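Side-chain contacts in ATP-dependent DNA helicase uvsW (Enterobacteria phage T4, PDB 1RIF), which couples ATP hydrolysis to 3'-5' unwinding of duplex DNA and drives branch migration of Holliday junctions during recombination-dependent repair of the phage genome: residues L60-V65 against P83-K88; D175-V178 against L182-H185; G210-V215 against S243-G248. The protein carries 1 engineered substitution. All coordinates share one frame; numbering follows the deposited sequence.

Contact 1: residues L60-V65 against P83-K88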
# COMPACT_ATOMS: atom_id res chain seq x y z
N LEU A 60 -5.02 13.70 5.44
CA LEU A 60 -4.37 12.66 6.22
C LEU A 60 -4.26 11.37 5.40
O LEU A 60 -5.21 10.97 4.73
CB LEU A 60 -5.19 12.38 7.48
CG LEU A 60 -4.65 11.28 8.38
CD1 LEU A 60 -3.61 11.85 9.32
CD2 LEU A 60 -5.80 10.68 9.16
N PRO A 61 -3.08 10.72 5.42
CA PRO A 61 -3.03 9.50 4.62
C PRO A 61 -4.18 8.54 4.99
O PRO A 61 -4.45 8.30 6.17
CB PRO A 61 -1.63 8.94 4.90
CG PRO A 61 -1.11 9.73 6.06
CD PRO A 61 -1.75 11.07 5.93
N PHE A 62 -4.86 8.04 3.96
CA PHE A 62 -6.01 7.15 4.09
C PHE A 62 -5.85 6.07 5.16
O PHE A 62 -6.69 5.94 6.05
CB PHE A 62 -6.29 6.48 2.74
CG PHE A 62 -7.70 6.03 2.55
CD1 PHE A 62 -8.49 6.59 1.56
CD2 PHE A 62 -8.24 5.01 3.34
CE1 PHE A 62 -9.80 6.14 1.34
CE2 PHE A 62 -9.55 4.56 3.13
CZ PHE A 62 -10.32 5.12 2.13
N GLY A 63 -4.75 5.32 5.08
CA GLY A 63 -4.49 4.25 6.02
C GLY A 63 -4.58 4.56 7.50
O GLY A 63 -4.72 3.64 8.31
N LEU A 64 -4.51 5.84 7.87
CA LEU A 64 -4.56 6.24 9.28
C LEU A 64 -5.93 6.66 9.82
O LEU A 64 -6.05 7.05 10.99
CB LEU A 64 -3.55 7.38 9.52
CG LEU A 64 -2.06 7.00 9.52
CD1 LEU A 64 -1.22 8.24 9.31
CD2 LEU A 64 -1.72 6.31 10.83
N VAL A 65 -6.96 6.57 9.00
CA VAL A 65 -8.30 6.95 9.43
C VAL A 65 -8.68 6.26 10.74
O VAL A 65 -9.22 6.90 11.65
CB VAL A 65 -9.35 6.60 8.35
CG1 VAL A 65 -10.73 7.01 8.80
CG2 VAL A 65 -9.01 7.31 7.05
N PRO A 83 -19.02 7.69 4.80
CA PRO A 83 -19.21 6.24 4.65
C PRO A 83 -18.36 5.61 3.54
O PRO A 83 -18.02 4.42 3.61
CB PRO A 83 -20.70 6.11 4.40
CG PRO A 83 -21.03 7.39 3.69
CD PRO A 83 -20.28 8.40 4.50
N GLN A 84 -18.00 6.39 2.53
CA GLN A 84 -17.19 5.87 1.43
C GLN A 84 -15.81 5.42 1.92
O GLN A 84 -15.18 4.55 1.30
CB GLN A 84 -17.03 6.92 0.34
CG GLN A 84 -16.54 6.33 -0.96
CD GLN A 84 -16.17 7.39 -1.97
OE1 GLN A 84 -16.70 8.51 -1.94
NE2 GLN A 84 -15.28 7.04 -2.90
N ILE A 85 -15.37 6.00 3.03
CA ILE A 85 -14.07 5.69 3.61
C ILE A 85 -13.98 4.29 4.21
O ILE A 85 -12.96 3.61 4.09
CB ILE A 85 -13.70 6.72 4.70
CG1 ILE A 85 -13.49 8.10 4.06
CG2 ILE A 85 -12.45 6.27 5.47
CD1 ILE A 85 -13.24 9.23 5.05
N ASN A 86 -15.05 3.85 4.86
CA ASN A 86 -15.06 2.54 5.50
C ASN A 86 -15.56 1.43 4.58
O ASN A 86 -15.73 0.30 5.01
CB ASN A 86 -15.94 2.58 6.75
CG ASN A 86 -15.55 3.70 7.70
OD1 ASN A 86 -14.40 3.78 8.14
ND2 ASN A 86 -16.50 4.58 8.02
N GLU A 87 -15.77 1.77 3.31
CA GLU A 87 -16.26 0.81 2.33
C GLU A 87 -15.35 -0.41 2.17
O GLU A 87 -14.13 -0.29 2.07
CB GLU A 87 -16.43 1.53 1.00
CG GLU A 87 -17.04 0.69 -0.07
CD GLU A 87 -17.17 1.46 -1.37
OE1 GLU A 87 -17.97 2.43 -1.42
OE2 GLU A 87 -16.47 1.09 -2.34
N LYS A 88 -15.96 -1.59 2.14
CA LYS A 88 -15.24 -2.84 2.00
C LYS A 88 -15.63 -3.51 0.68
O LYS A 88 -16.65 -3.17 0.08
CB LYS A 88 -15.61 -3.78 3.15
CG LYS A 88 -15.46 -3.19 4.53
CD LYS A 88 -14.01 -3.12 4.95
CE LYS A 88 -13.87 -2.55 6.35
NZ LYS A 88 -12.47 -2.59 6.84
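Phe-62 runs its ring past the side chain of Ile-85, the two pointing in opposite directions, so that ring atom CE2 comes to 4.1 Å from Ile-85 CG2. Ile-85 O sits off the CE2-CZ edge of the ring, 3.6 Å from Phe-62 CZ and 3.7 Å from Phe-62 CE2, close to the ring plane, where the weakly positive C-H rim lies. With CG anti to the backbone N (chi1 -155°), the ring leaves the 3-10 turn 62-64 toward the loop 83-88. Val-65, one turn on, points its CB toward that loop, and its CG1 is 3.8 Å from Ile-85 CG2. Val-13 of strand 12-16 packs on both Val-65 and Ile-85, and Phe-7 and Phe-10 pack on Phe-62. The contact thus ties the turn after edge strand 59-61 to the loop after edge strand 79-81, at opposite edges of the four-stranded sheet of the N-terminal region. Arg-130 makes a cation-pi contact with Phe-62. Between the two segments the chemistry is apolar, apart from the carbonyl at the ring edge, which implies cohesion by burial of a few methyls and one ring.

Contact 2: residues D175-V178 against L182-H185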
# COMPACT_ATOMS: atom_id res chain seq x y z
N ASP A 175 8.71 -13.67 -13.27
CA ASP A 175 8.83 -15.07 -13.61
C ASP A 175 7.90 -15.93 -12.76
O ASP A 175 7.28 -16.87 -13.27
CB ASP A 175 10.28 -15.53 -13.44
CG ASP A 175 11.20 -14.95 -14.50
OD1 ASP A 175 10.68 -14.27 -15.42
OD2 ASP A 175 12.42 -15.18 -14.42
N ASP A 176 7.78 -15.62 -11.46
CA ASP A 176 6.90 -16.39 -10.59
C ASP A 176 5.47 -16.33 -11.08
O ASP A 176 4.81 -17.35 -11.21
CB ASP A 176 6.96 -15.87 -9.15
CG ASP A 176 8.30 -16.12 -8.49
OD1 ASP A 176 9.04 -17.02 -8.94
OD2 ASP A 176 8.60 -15.41 -7.49
N PHE A 177 4.99 -15.11 -11.33
CA PHE A 177 3.62 -14.87 -11.81
C PHE A 177 3.31 -15.70 -13.05
O PHE A 177 2.20 -16.23 -13.18
CB PHE A 177 3.42 -13.38 -12.13
CG PHE A 177 3.07 -12.52 -10.93
CD1 PHE A 177 3.61 -12.79 -9.67
CD2 PHE A 177 2.21 -11.43 -11.06
CE1 PHE A 177 3.29 -11.99 -8.57
CE2 PHE A 177 1.88 -10.63 -9.96
CZ PHE A 177 2.43 -10.91 -8.72
N VAL A 178 4.27 -15.81 -13.95
CA VAL A 178 4.08 -16.59 -15.17
C VAL A 178 4.18 -18.09 -14.87
O VAL A 178 3.49 -18.90 -15.50
CB VAL A 178 5.13 -16.18 -16.26
CG1 VAL A 178 4.92 -17.00 -17.53
CG2 VAL A 178 4.99 -14.70 -16.59
N LEU A 182 -0.94 -17.49 -13.82
CA LEU A 182 -2.02 -16.54 -13.56
C LEU A 182 -1.82 -15.32 -14.48
O LEU A 182 -2.75 -14.55 -14.71
CB LEU A 182 -2.01 -16.11 -12.09
CG LEU A 182 -2.32 -17.21 -11.07
CD1 LEU A 182 -2.06 -16.71 -9.66
CD2 LEU A 182 -3.76 -17.66 -11.23
N PHE A 183 -0.61 -15.19 -15.01
CA PHE A 183 -0.25 -14.10 -15.91
C PHE A 183 0.71 -14.59 -16.99
O PHE A 183 1.34 -15.63 -16.84
CB PHE A 183 0.45 -12.95 -15.16
CG PHE A 183 -0.39 -12.28 -14.12
CD1 PHE A 183 -0.56 -12.85 -12.86
CD2 PHE A 183 -1.05 -11.09 -14.41
CE1 PHE A 183 -1.36 -12.23 -11.90
CE2 PHE A 183 -1.86 -10.46 -13.46
CZ PHE A 183 -2.01 -11.04 -12.20
N SER A 184 0.81 -13.82 -18.07
CA SER A 184 1.74 -14.11 -19.16
C SER A 184 2.74 -12.94 -19.16
O SER A 184 2.44 -11.88 -18.60
CB SER A 184 1.01 -14.17 -20.50
OG SER A 184 0.50 -12.89 -20.85
N HIS A 185 3.92 -13.12 -19.75
CA HIS A 185 4.91 -12.03 -19.75
C HIS A 185 4.47 -10.75 -20.45
O HIS A 185 4.82 -9.65 -20.00
CB HIS A 185 6.24 -12.51 -20.33
CG HIS A 185 7.14 -13.12 -19.31
ND1 HIS A 185 7.41 -14.47 -19.26
CD2 HIS A 185 7.77 -12.57 -18.24
CE1 HIS A 185 8.17 -14.73 -18.21
NE2 HIS A 185 8.40 -13.59 -17.57
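Val-178 meets His-185 and the backbone of Phe-183 where helix 167-180 gives way to the loop leading into strand 188-190, the end of a beta-alpha-beta crossover that starts from strand 159-163 in the parallel sheet of the helicase ATP-binding domain. Val-178 CB is 3.9 Å from Phe-183 O and equally far from His-185 CE1. At the fork, CG1 is anti to the backbone N (chi1 180°) and lies beside that oxygen and His-185 ND1, leaving CG2 over one face of the imidazole: a CH-pi contact with the Val-178 methyl 3.5 Å from the His-185 ring centroid and only 8° off the ring normal. At the backbone, Val-178 CA approaches Phe-183 O at 3.3 Å in a nearly straight CA-H...O contact.

The edge of the same imidazole is engaged by Asp-175, whose carboxylate is turned almost perpendicular to the ring. Methyl and carboxylate together probably limit how the histidine can rotate.

Phe-177 and Phe-183 lie side by side and point the same way, their planes inclined at 32°, neither stacked nor edge-to-face. Phe-177 CD2 stands over one face of the Phe-183 ring, 3.6 Å from Phe-183 CD1. Both rings pack on helix 141-155, Phe-177 on Ala-146 and Phe-183 on Ala-149, and both on Ile-188. Phe-177 O also takes a weak bond from Leu-182 N, and Leu-182 O is held by Arg-150. His-185 NE2 donates to Asp-175 OD1 over 3.2 Å, the oxygen lying in the ring plane and met nearly along its C-O axis.

Contact 3: residues G210-V215 against S243-G248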
# COMPACT_ATOMS: atom_id res chain seq x y z
N GLY A 210 8.75 -2.95 -10.19
CA GLY A 210 9.99 -2.22 -10.04
C GLY A 210 10.45 -2.07 -8.60
O GLY A 210 9.85 -2.61 -7.68
N THR A 211 11.54 -1.34 -8.43
CA THR A 211 12.10 -1.12 -7.11
C THR A 211 11.78 0.31 -6.71
O THR A 211 11.35 1.10 -7.55
CB THR A 211 13.63 -1.28 -7.13
OG1 THR A 211 14.20 -0.31 -8.02
CG2 THR A 211 14.02 -2.67 -7.62
N TRP A 212 11.98 0.64 -5.44
CA TRP A 212 11.72 1.98 -4.94
C TRP A 212 12.53 3.06 -5.64
O TRP A 212 12.02 4.14 -5.94
CB TRP A 212 12.01 2.07 -3.43
CG TRP A 212 10.84 1.66 -2.58
CD1 TRP A 212 10.72 0.52 -1.84
CD2 TRP A 212 9.63 2.40 -2.39
NE1 TRP A 212 9.50 0.51 -1.20
CE2 TRP A 212 8.81 1.65 -1.52
CE3 TRP A 212 9.15 3.63 -2.88
CZ2 TRP A 212 7.54 2.09 -1.11
CZ3 TRP A 212 7.89 4.07 -2.48
CH2 TRP A 212 7.10 3.30 -1.60
N GLN A 213 13.80 2.78 -5.89
CA GLN A 213 14.66 3.78 -6.52
C GLN A 213 14.21 4.17 -7.92
O GLN A 213 14.41 5.31 -8.34
CB GLN A 213 16.12 3.32 -6.53
CG GLN A 213 16.51 2.35 -7.61
CD GLN A 213 18.02 2.28 -7.77
OE1 GLN A 213 18.68 3.30 -7.91
NE2 GLN A 213 18.57 1.07 -7.76
N THR A 214 13.61 3.24 -8.65
CA THR A 214 13.13 3.53 -9.99
C THR A 214 11.81 4.28 -9.86
O THR A 214 11.63 5.35 -10.42
CB THR A 214 12.87 2.25 -10.79
OG1 THR A 214 14.12 1.64 -11.12
CG2 THR A 214 12.10 2.56 -12.07
N VAL A 215 10.90 3.68 -9.10
CA VAL A 215 9.57 4.21 -8.86
C VAL A 215 9.53 5.66 -8.38
O VAL A 215 8.72 6.46 -8.86
CB VAL A 215 8.82 3.29 -7.87
CG1 VAL A 215 7.59 3.98 -7.32
CG2 VAL A 215 8.43 2.00 -8.57
N SER A 243 6.47 9.17 1.41
CA SER A 243 5.92 10.51 1.28
C SER A 243 6.13 11.06 -0.13
O SER A 243 5.44 11.98 -0.55
CB SER A 243 6.52 11.45 2.33
OG SER A 243 7.93 11.45 2.32
N SER A 244 7.06 10.46 -0.86
CA SER A 244 7.36 10.90 -2.22
C SER A 244 6.33 10.47 -3.28
O SER A 244 6.08 11.22 -4.23
CB SER A 244 8.75 10.39 -2.63
OG SER A 244 9.15 10.94 -3.87
N ILE A 245 5.73 9.29 -3.13
CA ILE A 245 4.75 8.81 -4.11
C ILE A 245 3.32 8.62 -3.60
O ILE A 245 2.42 8.36 -4.40
CB ILE A 245 5.16 7.43 -4.71
CG1 ILE A 245 5.05 6.34 -3.63
CG2 ILE A 245 6.57 7.48 -5.27
CD1 ILE A 245 5.08 4.91 -4.17
N ILE A 246 3.10 8.75 -2.30
CA ILE A 246 1.78 8.54 -1.73
C ILE A 246 0.64 9.38 -2.34
O ILE A 246 -0.44 8.85 -2.62
CB ILE A 246 1.81 8.73 -0.19
CG1 ILE A 246 0.49 8.25 0.42
CG2 ILE A 246 2.11 10.19 0.15
CD1 ILE A 246 0.51 8.13 1.94
N SER A 247 0.88 10.66 -2.56
CA SER A 247 -0.13 11.54 -3.13
C SER A 247 -0.42 11.19 -4.59
O SER A 247 -1.53 11.40 -5.08
CB SER A 247 0.31 13.00 -3.04
OG SER A 247 0.42 13.41 -1.69
N GLY A 248 0.58 10.64 -5.28
CA GLY A 248 0.41 10.27 -6.68
C GLY A 248 -0.56 9.12 -6.89
O GLY A 248 -1.18 9.02 -7.95
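Trp-212 and Val-215 reach from the short helix 212-215 to one isoleucine, Ile-245 of helix 239-245. The approach begins at Gly-210, which closes strand 207-210 and bonds through its backbone to Ile-162 and Val-164 of the neighbouring strand region. Thr-211 then takes the N-cap position, and Thr-211 O accepts Val-215 N at 3.0 Å, a bond of the first turn. Trp-212 swings the six-membered part of its indole toward the other helix, so that the far corner of the ring does the touching: CZ3 is 3.4 Å and CH2 3.6 Å from Ile-245 CD1. The methyl comes in obliquely, and the two side chains cross at about a right angle. One turn later Val-215 holds CG1 anti to its backbone N (chi1 165°), and this methyl stands 4.1 Å from Ile-245 CD1 and 4.2 Å from Ile-245 CG2.

On the receiving side, Ile-245 directs its CB toward the 210-215 segment. Its chi1 of 68°, a sterically crowded choice, sets CG1 toward the indole, and the extended chi2 (165°) carries CD1 on to CZ3 and CH2. Phe-223 packs on both Val-215 and Ile-245, and Met-275 on the latter. The arrangement is plain apolar helix packing beside the parallel sheet of a P-loop, RecA-like helicase domain, where helix 239-245 follows the predicted DEAH box.

Contact 1 belongs to the N-terminal region, contacts 2 and 3 to the helicase ATP-binding domain. One meeting point of these regions joins contacts 1 and 3, Pro-61 CB packing on Ile-246 CD1 at 3.7 Å. The nearest atoms of contact 2 are about 20 Å from contact 1 and 10 Å from contact 3. Contact 2 is nearer the predicted ATP site, which carries the engineered substitution: the Phe-177 side chain is about 5 Å from that of Ser-142, the Trp-212 side chain about 12 Å from that of Arg-141. The Val-65 side chain is about 8 Å from a bound gold ion and 11 Å from a magnesium ion, that of Trp-212 about 9 Å from a gold ion.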